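Local coordinates for oxalate--CoA ligase (Arabidopsis thaliana, PDB 5IE2), which belongs to the ANL superfamily of AMP-binding enzymes and holds adenosine-5'-triphosphate in a pocket of this model, at residues Ala34-Arg46 against Leu133-Asp146. Residues are numbered along the deposited sequence; the frame is centred on the assembly and turned at random.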
# COMPACT_ATOMS: atom_id res chain seq x y z
N ALA A 34 -16.33 19.32 6.10
CA ALA A 34 -16.09 20.52 6.91
C ALA A 34 -15.77 20.17 8.37
O ALA A 34 -14.92 20.80 9.02
CB ALA A 34 -17.31 21.54 6.86
N ARG A 35 -16.49 19.18 8.89
CA ARG A 35 -16.27 18.80 10.26
C ARG A 35 -14.85 18.22 10.44
O ARG A 35 -14.14 18.51 11.41
CB ARG A 35 -17.33 17.77 10.67
CG ARG A 35 -17.02 17.11 11.97
CD ARG A 35 -17.12 18.04 13.22
NE ARG A 35 -17.05 17.19 14.43
CZ ARG A 35 -16.81 17.65 15.67
NH1 ARG A 35 -16.66 18.97 15.87
NH2 ARG A 35 -16.74 16.79 16.70
N LEU A 36 -14.48 17.36 9.50
CA LEU A 36 -13.15 16.71 9.59
C LEU A 36 -12.07 17.78 9.47
O LEU A 36 -11.08 17.79 10.22
CB LEU A 36 -13.05 15.66 8.48
CG LEU A 36 -11.66 15.04 8.29
CD1 LEU A 36 -11.20 14.40 9.59
CD2 LEU A 36 -11.68 14.02 7.09
N HIS A 37 -12.25 18.68 8.51
CA HIS A 37 -11.31 19.78 8.35
C HIS A 37 -11.11 20.58 9.63
O HIS A 37 -9.97 20.92 10.03
CB HIS A 37 -11.78 20.69 7.19
CG HIS A 37 -10.93 21.91 7.02
ND1 HIS A 37 -9.73 21.90 6.34
CD2 HIS A 37 -11.07 23.17 7.52
CE1 HIS A 37 -9.19 23.11 6.39
NE2 HIS A 37 -9.99 23.90 7.10
N ASP A 38 -12.21 20.92 10.30
CA ASP A 38 -12.05 21.67 11.53
C ASP A 38 -11.48 20.87 12.68
O ASP A 38 -10.74 21.45 13.48
CB ASP A 38 -13.39 22.29 11.93
CG ASP A 38 -13.74 23.50 11.05
OD1 ASP A 38 -12.83 24.05 10.34
OD2 ASP A 38 -14.94 23.88 11.03
N LEU A 39 -11.78 19.58 12.76
CA LEU A 39 -11.22 18.73 13.82
C LEU A 39 -9.67 18.70 13.63
O LEU A 39 -8.90 18.73 14.58
CB LEU A 39 -11.76 17.30 13.74
CG LEU A 39 -13.17 17.22 14.29
CD1 LEU A 39 -13.77 15.86 13.95
CD2 LEU A 39 -13.09 17.39 15.82
N ILE A 40 -9.29 18.64 12.37
CA ILE A 40 -7.85 18.61 12.03
C ILE A 40 -7.21 19.96 12.39
O ILE A 40 -6.16 20.00 13.04
CB ILE A 40 -7.65 18.29 10.54
CG1 ILE A 40 -8.06 16.84 10.20
CG2 ILE A 40 -6.17 18.51 10.13
CD1 ILE A 40 -8.33 16.66 8.67
N GLU A 41 -7.84 21.07 12.02
CA GLU A 41 -7.26 22.40 12.28
C GLU A 41 -7.08 22.59 13.79
O GLU A 41 -6.08 23.15 14.27
CB GLU A 41 -8.17 23.57 11.81
CG GLU A 41 -8.21 23.82 10.35
CD GLU A 41 -6.84 24.27 9.79
OE1 GLU A 41 -6.24 25.25 10.28
OE2 GLU A 41 -6.39 23.57 8.87
N ARG A 42 -8.10 22.17 14.54
CA ARG A 42 -8.04 22.38 16.00
C ARG A 42 -7.00 21.50 16.67
O ARG A 42 -6.26 21.94 17.58
CB ARG A 42 -9.43 22.14 16.63
CG ARG A 42 -10.38 23.25 16.14
CD ARG A 42 -11.88 22.91 16.47
NE ARG A 42 -12.85 23.69 15.67
CZ ARG A 42 -14.15 23.39 15.61
NH1 ARG A 42 -14.60 22.35 16.30
NH2 ARG A 42 -15.01 24.10 14.86
N ALA A 43 -6.91 20.26 16.20
CA ALA A 43 -5.89 19.38 16.72
C ALA A 43 -4.48 19.89 16.37
O ALA A 43 -3.57 19.76 17.18
CB ALA A 43 -6.11 17.87 16.18
N ALA A 44 -4.29 20.42 15.17
CA ALA A 44 -2.99 20.93 14.75
C ALA A 44 -2.63 22.12 15.65
O ALA A 44 -1.49 22.28 16.07
CB ALA A 44 -3.01 21.37 13.27
N SER A 45 -3.64 22.93 15.95
CA SER A 45 -3.42 24.06 16.85
C SER A 45 -2.95 23.61 18.22
O SER A 45 -2.04 24.23 18.81
CB SER A 45 -4.69 24.88 17.00
OG SER A 45 -4.82 25.72 15.88
N ARG A 46 -3.56 22.52 18.73
CA ARG A 46 -3.11 22.01 20.00
C ARG A 46 -1.67 21.45 19.91
O ARG A 46 -0.87 21.61 20.85
CB ARG A 46 -4.06 20.93 20.51
CG ARG A 46 -5.43 21.51 20.81
CD ARG A 46 -5.52 21.94 22.25
NE ARG A 46 -5.77 20.77 23.10
CZ ARG A 46 -5.13 20.51 24.25
NH1 ARG A 46 -4.22 21.35 24.71
NH2 ARG A 46 -5.44 19.41 24.95
N LEU A 133 -11.64 10.84 20.02
CA LEU A 133 -12.82 11.56 19.50
C LEU A 133 -14.05 11.12 20.24
O LEU A 133 -14.36 9.93 20.27
CB LEU A 133 -13.02 11.31 18.00
CG LEU A 133 -14.10 12.19 17.32
CD1 LEU A 133 -13.68 13.66 17.28
CD2 LEU A 133 -14.36 11.70 15.86
N LEU A 134 -14.78 12.07 20.81
CA LEU A 134 -15.91 11.70 21.66
C LEU A 134 -17.27 11.71 20.95
O LEU A 134 -17.93 10.66 20.81
CB LEU A 134 -15.93 12.62 22.88
CG LEU A 134 -14.77 12.33 23.83
CD1 LEU A 134 -14.77 13.31 24.97
CD2 LEU A 134 -14.87 10.90 24.34
N ASP A 135 -17.73 12.89 20.60
CA ASP A 135 -19.05 13.05 20.01
C ASP A 135 -18.94 14.25 19.08
O ASP A 135 -17.92 14.94 19.06
CB ASP A 135 -20.12 13.30 21.06
CG ASP A 135 -19.86 14.56 21.88
OD1 ASP A 135 -19.23 14.44 22.94
OD2 ASP A 135 -20.26 15.68 21.48
N ALA A 136 -20.00 14.51 18.33
CA ALA A 136 -19.94 15.56 17.30
C ALA A 136 -19.99 16.97 17.85
O ALA A 136 -19.95 17.95 17.08
CB ALA A 136 -21.09 15.33 16.31
N GLY A 137 -20.12 17.12 19.17
CA GLY A 137 -20.17 18.45 19.73
C GLY A 137 -18.82 18.85 20.28
O GLY A 137 -18.65 19.98 20.73
N SER A 138 -17.84 17.95 20.24
CA SER A 138 -16.57 18.21 20.93
C SER A 138 -15.36 18.08 20.02
O SER A 138 -15.38 17.26 19.12
CB SER A 138 -16.38 17.22 22.11
OG SER A 138 -17.45 17.36 23.02
N ASP A 139 -14.31 18.85 20.29
CA ASP A 139 -13.05 18.69 19.56
C ASP A 139 -12.42 17.35 19.93
O ASP A 139 -12.75 16.75 20.94
CB ASP A 139 -12.06 19.78 19.88
CG ASP A 139 -12.55 21.15 19.49
OD1 ASP A 139 -13.59 21.23 18.77
OD2 ASP A 139 -11.85 22.14 19.87
N LEU A 140 -11.44 16.93 19.15
CA LEU A 140 -10.67 15.75 19.53
C LEU A 140 -9.94 16.03 20.85
O LEU A 140 -9.35 17.12 21.04
CB LEU A 140 -9.70 15.39 18.40
CG LEU A 140 -8.86 14.14 18.61
CD1 LEU A 140 -8.72 13.35 17.32
CD2 LEU A 140 -7.51 14.62 19.14
N VAL A 141 -9.97 15.07 21.77
CA VAL A 141 -9.33 15.29 23.07
C VAL A 141 -7.92 14.78 23.08
O VAL A 141 -7.74 13.58 22.88
CB VAL A 141 -10.06 14.55 24.20
CG1 VAL A 141 -9.34 14.80 25.54
CG2 VAL A 141 -11.55 14.96 24.22
N LEU A 142 -6.96 15.67 23.34
CA LEU A 142 -5.56 15.29 23.48
C LEU A 142 -5.13 15.36 24.93
O LEU A 142 -5.52 16.30 25.62
CB LEU A 142 -4.67 16.19 22.65
CG LEU A 142 -4.81 15.97 21.14
CD1 LEU A 142 -4.14 17.18 20.46
CD2 LEU A 142 -4.12 14.65 20.66
N SER A 143 -4.31 14.42 25.38
CA SER A 143 -3.92 14.35 26.79
C SER A 143 -2.76 15.29 27.11
O SER A 143 -1.86 14.95 27.85
CB SER A 143 -3.55 12.94 27.16
OG SER A 143 -2.34 12.57 26.51
N VAL A 144 -2.68 16.42 26.44
CA VAL A 144 -1.66 17.39 26.79
C VAL A 144 -2.38 18.58 27.42
O VAL A 144 -3.48 18.94 27.01
CB VAL A 144 -0.81 17.78 25.54
CG1 VAL A 144 -1.65 18.51 24.51
CG2 VAL A 144 0.39 18.61 25.97
N ALA A 145 -1.78 19.15 28.46
CA ALA A 145 -2.39 20.26 29.19
C ALA A 145 -2.61 21.49 28.31
O ALA A 145 -1.83 21.74 27.41
CB ALA A 145 -1.52 20.65 30.39
N ASP A 146 -3.67 22.26 28.58
CA ASP A 146 -3.83 23.58 27.99
C ASP A 146 -2.82 24.56 28.61
O ASP A 146 -2.11 25.29 27.90
CB ASP A 146 -5.25 24.10 28.19
CG ASP A 146 -5.51 25.41 27.45
OD1 ASP A 146 -4.59 25.94 26.80
OD2 ASP A 146 -6.65 25.92 27.54
O HOH W 1 -16.25 20.61 18.28
O HOH W 2 -9.97 18.54 17.15
O HOH W 3 -7.82 18.37 23.34
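Arg35, Arg42 and Arg46, all on helix 33-50, reach across to the backbone and one carboxylate of 133-146. Arg35 NH2 donates to Ser138 O at 2.8 Å, from above the carbonyl plane. Its guanidinium is sandwiched: Leu39 CD2 lies over the centre of one face, and Ala136 O sits above the opposite face, toward the rim. The Arg35 chain, with CG anti to the backbone N (chi1 168°), bends at chi2 to bring the group there. Arg42 forms a salt bridge from NH1 to Asp139 OD1, 2.9 Å, on the syn side but tilted out of the carboxylate plane. The two planes are 39° apart. Water 1 accepts from Arg35 NH1 and donates to the same OD1, so this oxygen serves Arg42 directly and Arg35 through water. At the far end Arg46 NH2 gives Val144 O a fairly straight bond of 2.9 Å, with the oxygen in the guanidinium plane. Val144 CG1 covers one face of that group. Bends at chi2 and chi3 turn the Arg46 chain so that its guanidinium meets Val144 O edge-on. NH1 forms a salt bridge with Asp50. Water 3 accepts from NH2 and from Leu142 N and donates to Leu140 O.

Beside Arg35, Leu39 CD1 meets Leu133 CD1 at 4.0 Å, the side chains crossing at about a right angle. Leu142 CD1 packs on Arg46 CB at 3.8 Å. Water 2 bridges Leu39 O and Leu140 N. The type I turn 135-138 is braced by an Asx turn, Asp135 OD2 accepting from Gly137 N.

The contact lays helix 33-50 against the loop and strand 141-142, outermost in a mixed sheet and antiparallel to 127-132; helix 67-78 packs on Ala43 and Leu140.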